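Local coordinates for NfrA2 (Bacillus megaterium, PDB 5HEI), which is an FMN-containing, NADPH-dependent flavin oxidoreductase that works as an oxygen-insensitive nitroreductase and biotransforms the herbicide mesotrione, at residues T7-R12 and T121-S126; R138-E143 and Y230-M236. One frame throughout, in Å; residues are numbered along the deposited sequence.

Contact 1 (T7-R12 and T121-S126); sequences TIQDHR and TVAAES. With FMN (flavin mononucleotide), chain I.
Thr7 lies against the helical turn Val122-Ser126, its CG2 reaching Val122 O at 3.4 Å and Ser126 N at 3.9 Å; the hydroxyl, with chi1 near -60° (m), turns back to Glu3 O of its own helix. The CA atoms of Thr7 and Ser126 stand 6.0 Å apart. The next residue, Ile8, brings CG1 to 3.8 Å from Val122 CG1. Asp10 then leaves helical geometry (phi/psi -92/26), and the chain extends through His11 and Arg12. His11, a t rotamer, belongs to the FMN pocket of this nitroreductase: its ND1 donates to Glu125 OE1 at 2.8 Å, while NE2 makes a weak hydrogen bond to the phosphate atom O3P of FMN, also 2.8 Å. Both partners lie at the ring edge, geometry consistent with the carboxylate of Glu125 holding the imidazole in position for the phosphate. Glu125 is m at chi1 and t at chi2. Arg12 NH1 pairs with Asp10 OD2 at 3.2 Å, and Ile8 also packs on Val122 of the second subunit.

Contact 2 (R138-E143 and Y230-M236); sequences RRKPLE and YPEVRAM
Tyr230 opens 230-236 in extended conformation (phi/psi -113/93), with its CA 5.6 Å from that of Arg139. Its m rotamer lays one ring face over the backbone of 138-139: Arg139 CA sits 3.8 Å from the centroid of the Tyr230 ring, 22° off the normal, a CH-pi contact, and Arg138 O comes within 3.6 Å of Tyr230 CG. After Pro231 turns the chain, Glu232 takes the N-cap position of helix 233-239. Its side chain (m, t) runs along 138-143, with CB 3.7 Å from Pro141 CD and OE1 3.5 Å from Leu142 CD1. Ala235 O then meets Leu142 CD2 at 4.0 Å. Met236, t at both chi1 and chi2, places SD 3.7 Å from Pro141 CB, and its CA is 6.0 Å from that of Leu142. Thus the start of helix 233-239 docks on that of helix 141-148, in a segment that closely follows the FMN-binding Gly135 and Gly136, while Arg138 NH1 forms a salt bridge with Glu104 of the second subunit. The segments themselves share neither hydrogen bond nor salt bridge, and Glu143 OE1 lies 3.9 Å from Glu232 OE1, two like charges; cohesion therefore rests on CH-pi and van der Waals packing.

In the fold
Contacts 1 and 2 lie on opposite sides of the chain's centre, about 30 Å between centres and about 14 Å between nearest atoms, and share no helix. Both are partly buried and both touch the second subunit. Contact 1 joins the N-terminal helix 3-9 to the end of helix 104-126 and is the smaller, burying 292 Å² against 538 Å²; its polar link leads directly to the FMN phosphate. Contact 2 brings a late part of the chain, 230-236, against the start of helix 141-148 and depends on apolar and aromatic packing. There the flavin is near but not bonded, the Arg138 side chain lying about 5 Å from FMN.

Contact 1 (T7-R12 and T121-S126)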
loop_
_atom_site.group_PDB
_atom_site.type_symbol
_atom_site.label_atom_id
_atom_site.label_comp_id
_atom_site.label_asym_id
_atom_site.label_seq_id
_atom_site.Cartn_x
_atom_site.Cartn_y
_atom_site.Cartn_z
ATOM N N THR A 7 10.626 -1.755 -15.137
ATOM C CA THR A 7 9.807 -0.574 -14.822
ATOM C C THR A 7 9.943 -0.272 -13.327
ATOM O O THR A 7 10.090 0.895 -12.952
ATOM C CB THR A 7 8.341 -0.769 -15.268
ATOM O OG1 THR A 7 8.314 -1.003 -16.679
ATOM C CG2 THR A 7 7.452 0.435 -14.941
ATOM N N ILE A 8 9.921 -1.327 -12.484
ATOM C CA ILE A 8 10.058 -1.214 -11.023
ATOM C C ILE A 8 11.518 -0.939 -10.612
ATOM O O ILE A 8 11.743 -0.023 -9.828
ATOM C CB ILE A 8 9.428 -2.392 -10.200
ATOM C CG1 ILE A 8 8.122 -2.950 -10.805
ATOM C CG2 ILE A 8 9.228 -1.997 -8.745
ATOM C CD1 ILE A 8 7.996 -4.470 -10.654
ATOM N N GLN A 9 12.490 -1.717 -11.144
ATOM C CA GLN A 9 13.923 -1.590 -10.835
ATOM C C GLN A 9 14.515 -0.207 -11.153
ATOM O O GLN A 9 15.343 0.290 -10.386
ATOM C CB GLN A 9 14.738 -2.691 -11.536
ATOM C CG GLN A 9 15.458 -3.633 -10.576
ATOM C CD GLN A 9 14.685 -4.894 -10.282
ATOM O OE1 GLN A 9 13.500 -4.868 -9.933
ATOM N NE2 GLN A 9 15.358 -6.031 -10.372
ATOM N N ASP A 10 14.089 0.407 -12.278
ATOM C CA ASP A 10 14.571 1.714 -12.735
ATOM C C ASP A 10 13.716 2.896 -12.217
ATOM O O ASP A 10 13.701 3.960 -12.843
ATOM C CB ASP A 10 14.697 1.725 -14.277
ATOM C CG ASP A 10 15.890 2.495 -14.806
ATOM O OD1 ASP A 10 17.031 2.023 -14.618
ATOM O OD2 ASP A 10 15.685 3.587 -15.376
ATOM N N HIS A 11 13.040 2.716 -11.064
ATOM C CA HIS A 11 12.196 3.752 -10.475
ATOM C C HIS A 11 12.949 4.979 -9.968
ATOM O O HIS A 11 13.934 4.870 -9.232
ATOM C CB HIS A 11 11.250 3.195 -9.395
ATOM C CG HIS A 11 10.478 4.266 -8.679
ATOM N ND1 HIS A 11 9.414 4.922 -9.281
ATOM C CD2 HIS A 11 10.682 4.804 -7.454
ATOM C CE1 HIS A 11 8.998 5.817 -8.400
ATOM N NE2 HIS A 11 9.728 5.780 -7.285
ATOM N N ARG A 12 12.476 6.138 -10.424
ATOM C CA ARG A 12 12.951 7.461 -10.055
ATOM C C ARG A 12 11.735 8.389 -10.040
ATOM O O ARG A 12 10.988 8.447 -11.020
ATOM C CB ARG A 12 14.112 7.964 -10.970
ATOM C CG ARG A 12 13.854 7.986 -12.488
ATOM C CD ARG A 12 14.796 7.094 -13.291
ATOM N NE ARG A 12 16.171 7.600 -13.332
ATOM C CZ ARG A 12 17.044 7.344 -14.305
ATOM N NH1 ARG A 12 16.690 6.600 -15.348
ATOM N NH2 ARG A 12 18.273 7.842 -14.251
ATOM N N THR A 121 1.438 3.796 -10.336
ATOM C CA THR A 121 2.833 4.199 -10.559
ATOM C C THR A 121 3.472 3.359 -11.679
ATOM O O THR A 121 3.928 3.936 -12.665
ATOM C CB THR A 121 3.616 4.210 -9.224
ATOM O OG1 THR A 121 3.358 5.442 -8.554
ATOM C CG2 THR A 121 5.130 4.040 -9.401
ATOM N N VAL A 122 3.482 2.010 -11.541
ATOM C CA VAL A 122 4.068 1.107 -12.545
ATOM C C VAL A 122 3.424 1.227 -13.933
ATOM O O VAL A 122 4.127 1.089 -14.931
ATOM C CB VAL A 122 4.279 -0.365 -12.087
ATOM C CG1 VAL A 122 5.312 -0.459 -10.970
ATOM C CG2 VAL A 122 2.969 -1.029 -11.676
ATOM N N ALA A 123 2.106 1.524 -13.991
ATOM C CA ALA A 123 1.367 1.718 -15.241
ATOM C C ALA A 123 1.756 3.041 -15.887
ATOM O O ALA A 123 2.113 3.051 -17.066
ATOM C CB ALA A 123 -0.130 1.688 -14.984
ATOM N N ALA A 124 1.717 4.147 -15.111
ATOM C CA ALA A 124 2.065 5.495 -15.566
ATOM C C ALA A 124 3.519 5.603 -16.029
ATOM O O ALA A 124 3.765 6.166 -17.095
ATOM C CB ALA A 124 1.783 6.509 -14.472
ATOM N N GLU A 125 4.477 5.066 -15.244
ATOM C CA GLU A 125 5.902 5.109 -15.589
ATOM C C GLU A 125 6.290 4.224 -16.786
ATOM O O GLU A 125 7.252 4.550 -17.488
ATOM C CB GLU A 125 6.811 4.924 -14.361
ATOM C CG GLU A 125 6.911 6.185 -13.514
ATOM C CD GLU A 125 7.852 6.144 -12.324
ATOM O OE1 GLU A 125 7.618 5.327 -11.405
ATOM O OE2 GLU A 125 8.786 6.978 -12.280
ATOM N N SER A 126 5.519 3.145 -17.059
ATOM C CA SER A 126 5.760 2.295 -18.229
ATOM C C SER A 126 5.277 2.988 -19.512
ATOM O O SER A 126 5.784 2.682 -20.594
ATOM C CB SER A 126 5.099 0.932 -18.070
ATOM O OG SER A 126 3.686 1.042 -18.028
HETATM N N1 FMN I . 7.742 13.237 -2.195
HETATM C C2 FMN I . 7.475 14.581 -2.098
HETATM O O2 FMN I . 8.098 15.409 -2.765
HETATM N N3 FMN I . 6.473 15.035 -1.240
HETATM C C4 FMN I . 5.667 14.239 -0.439
HETATM O O4 FMN I . 4.834 14.757 0.309
HETATM C C4A FMN I . 5.931 12.798 -0.573
HETATM N N5 FMN I . 5.136 11.964 0.048
HETATM C C5A FMN I . 5.299 10.602 -0.197
HETATM C C6 FMN I . 4.362 9.709 0.336
HETATM C C7 FMN I . 4.408 8.350 0.050
HETATM C C7M FMN I . 3.337 7.444 0.609
HETATM C C8 FMN I . 5.444 7.853 -0.774
HETATM C C8M FMN I . 5.551 6.388 -1.112
HETATM C C9 FMN I . 6.384 8.737 -1.290
HETATM C C9A FMN I . 6.321 10.107 -1.032
HETATM N N10 FMN I . 7.190 11.045 -1.653
HETATM C C10 FMN I . 7.007 12.390 -1.477
HETATM C "C1'" FMN I . 8.309 10.579 -2.496
HETATM C "C2'" FMN I . 9.537 10.135 -1.705
HETATM O "O2'" FMN I . 10.290 11.250 -1.228
HETATM C "C3'" FMN I . 10.413 9.238 -2.580
HETATM O "O3'" FMN I . 9.624 8.163 -3.082
HETATM C "C4'" FMN I . 11.660 8.674 -1.895
HETATM O "O4'" FMN I . 12.593 9.729 -1.652
HETATM C "C5'" FMN I . 12.313 7.540 -2.660
HETATM O "O5'" FMN I . 12.931 8.083 -3.848
HETATM P P FMN I . 12.591 7.664 -5.367
HETATM O O1P FMN I . 13.441 6.519 -5.811
HETATM O O2P FMN I . 12.857 8.922 -6.201
HETATM O O3P FMN I . 11.088 7.365 -5.428
#

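Contact 2 (R138-E143 and Y230-M236)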
loop_
_atom_site.group_PDB
_atom_site.type_symbol
_atom_site.label_atom_id
_atom_site.label_comp_id
_atom_site.label_asym_id
_atom_site.label_seq_id
_atom_site.Cartn_x
_atom_site.Cartn_y
_atom_site.Cartn_z
ATOM N N ARG A 138 -2.120 14.744 4.192
ATOM C CA ARG A 138 -2.488 14.584 5.596
ATOM C C ARG A 138 -1.962 15.742 6.474
ATOM O O ARG A 138 -2.085 15.677 7.701
ATOM C CB ARG A 138 -2.023 13.216 6.123
ATOM C CG ARG A 138 -2.878 12.043 5.637
ATOM C CD ARG A 138 -2.184 10.720 5.874
ATOM N NE ARG A 138 -1.054 10.532 4.964
ATOM C CZ ARG A 138 -0.010 9.751 5.214
ATOM N NH1 ARG A 138 0.070 9.083 6.358
ATOM N NH2 ARG A 138 0.968 9.639 4.326
ATOM N N ARG A 139 -1.395 16.807 5.841
ATOM C CA ARG A 139 -0.904 18.018 6.517
ATOM C C ARG A 139 -2.107 18.783 7.052
ATOM O O ARG A 139 -2.185 19.042 8.252
ATOM C CB ARG A 139 -0.072 18.899 5.561
ATOM C CG ARG A 139 0.650 20.053 6.246
ATOM C CD ARG A 139 1.356 20.935 5.243
ATOM N NE ARG A 139 1.421 22.322 5.700
ATOM C CZ ARG A 139 0.500 23.240 5.430
ATOM N NH1 ARG A 139 -0.566 22.930 4.702
ATOM N NH2 ARG A 139 0.637 24.480 5.885
ATOM N N LYS A 140 -3.028 19.145 6.148
ATOM C CA LYS A 140 -4.284 19.820 6.433
ATOM C C LYS A 140 -5.346 18.902 5.800
ATOM O O LYS A 140 -5.778 19.149 4.672
ATOM C CB LYS A 140 -4.284 21.259 5.864
ATOM C CG LYS A 140 -3.320 22.197 6.606
ATOM C CD LYS A 140 -3.485 23.672 6.241
ATOM C CE LYS A 140 -2.656 24.585 7.115
ATOM N NZ LYS A 140 -2.703 25.998 6.649
ATOM N N PRO A 141 -5.688 17.762 6.464
ATOM C CA PRO A 141 -6.625 16.811 5.847
ATOM C C PRO A 141 -8.099 17.176 5.946
ATOM O O PRO A 141 -8.878 16.719 5.106
ATOM C CB PRO A 141 -6.305 15.494 6.549
ATOM C CG PRO A 141 -5.789 15.883 7.881
ATOM C CD PRO A 141 -5.242 17.282 7.794
ATOM N N LEU A 142 -8.489 17.967 6.974
ATOM C CA LEU A 142 -9.875 18.408 7.155
ATOM C C LEU A 142 -10.275 19.369 6.030
ATOM O O LEU A 142 -11.427 19.348 5.591
ATOM C CB LEU A 142 -10.096 19.039 8.541
ATOM C CG LEU A 142 -9.813 18.144 9.766
ATOM C CD1 LEU A 142 -9.629 18.979 11.016
ATOM C CD2 LEU A 142 -10.907 17.107 9.985
ATOM N N GLU A 143 -9.303 20.168 5.531
ATOM C CA GLU A 143 -9.492 21.100 4.415
ATOM C C GLU A 143 -9.562 20.329 3.096
ATOM O O GLU A 143 -10.250 20.772 2.173
ATOM C CB GLU A 143 -8.370 22.147 4.358
ATOM C CG GLU A 143 -8.407 23.148 5.498
ATOM C CD GLU A 143 -7.543 22.798 6.693
ATOM O OE1 GLU A 143 -7.775 21.740 7.323
ATOM O OE2 GLU A 143 -6.657 23.616 7.026
ATOM N N TYR A 230 2.349 15.393 11.657
ATOM C CA TYR A 230 0.953 15.539 11.237
ATOM C C TYR A 230 0.005 15.241 12.412
ATOM O O TYR A 230 -0.322 14.076 12.673
ATOM C CB TYR A 230 0.631 14.715 9.973
ATOM C CG TYR A 230 1.320 15.183 8.703
ATOM C CD1 TYR A 230 1.775 16.495 8.572
ATOM C CD2 TYR A 230 1.464 14.333 7.609
ATOM C CE1 TYR A 230 2.418 16.926 7.413
ATOM C CE2 TYR A 230 2.082 14.761 6.434
ATOM C CZ TYR A 230 2.553 16.062 6.338
ATOM O OH TYR A 230 3.167 16.496 5.184
ATOM N N PRO A 231 -0.394 16.292 13.171
ATOM C CA PRO A 231 -1.252 16.074 14.352
ATOM C C PRO A 231 -2.729 15.802 14.063
ATOM O O PRO A 231 -3.389 15.121 14.852
ATOM C CB PRO A 231 -1.089 17.374 15.154
ATOM C CG PRO A 231 -0.038 18.191 14.428
ATOM C CD PRO A 231 -0.058 17.719 13.019
ATOM N N GLU A 232 -3.250 16.346 12.945
ATOM C CA GLU A 232 -4.654 16.227 12.534
ATOM C C GLU A 232 -5.063 14.846 11.977
ATOM O O GLU A 232 -6.159 14.732 11.427
ATOM C CB GLU A 232 -5.006 17.345 11.532
ATOM C CG GLU A 232 -5.199 18.726 12.138
ATOM C CD GLU A 232 -5.301 19.837 11.107
ATOM O OE1 GLU A 232 -6.328 19.904 10.394
ATOM O OE2 GLU A 232 -4.341 20.635 11.004
ATOM N N VAL A 233 -4.208 13.807 12.128
ATOM C CA VAL A 233 -4.475 12.450 11.625
ATOM C C VAL A 233 -5.675 11.783 12.334
ATOM O O VAL A 233 -6.601 11.343 11.648
ATOM C CB VAL A 233 -3.206 11.551 11.561
ATOM C CG1 VAL A 233 -3.553 10.127 11.136
ATOM C CG2 VAL A 233 -2.168 12.134 10.614
ATOM N N ARG A 234 -5.670 11.733 13.687
ATOM C CA ARG A 234 -6.777 11.156 14.461
ATOM C C ARG A 234 -8.061 11.985 14.295
ATOM O O ARG A 234 -9.145 11.408 14.164
ATOM C CB ARG A 234 -6.413 10.989 15.948
ATOM C CG ARG A 234 -7.454 10.199 16.735
ATOM C CD ARG A 234 -6.981 9.731 18.087
ATOM N NE ARG A 234 -8.089 9.127 18.829
ATOM C CZ ARG A 234 -7.952 8.338 19.890
ATOM N NH1 ARG A 234 -6.744 8.039 20.352
ATOM N NH2 ARG A 234 -9.020 7.837 20.492
ATOM N N ALA A 235 -7.925 13.332 14.273
ATOM C CA ALA A 235 -9.028 14.281 14.086
ATOM C C ALA A 235 -9.749 14.058 12.746
ATOM O O ALA A 235 -10.971 14.205 12.684
ATOM C CB ALA A 235 -8.505 15.707 14.162
ATOM N N MET A 236 -8.982 13.691 11.690
ATOM C CA MET A 236 -9.457 13.395 10.334
ATOM C C MET A 236 -10.319 12.112 10.319
ATOM O O MET A 236 -11.419 12.143 9.761
ATOM C CB MET A 236 -8.255 13.306 9.357
ATOM C CG MET A 236 -8.542 12.587 8.040
ATOM S SD MET A 236 -7.062 11.974 7.183
ATOM C CE MET A 236 -6.510 10.710 8.310
#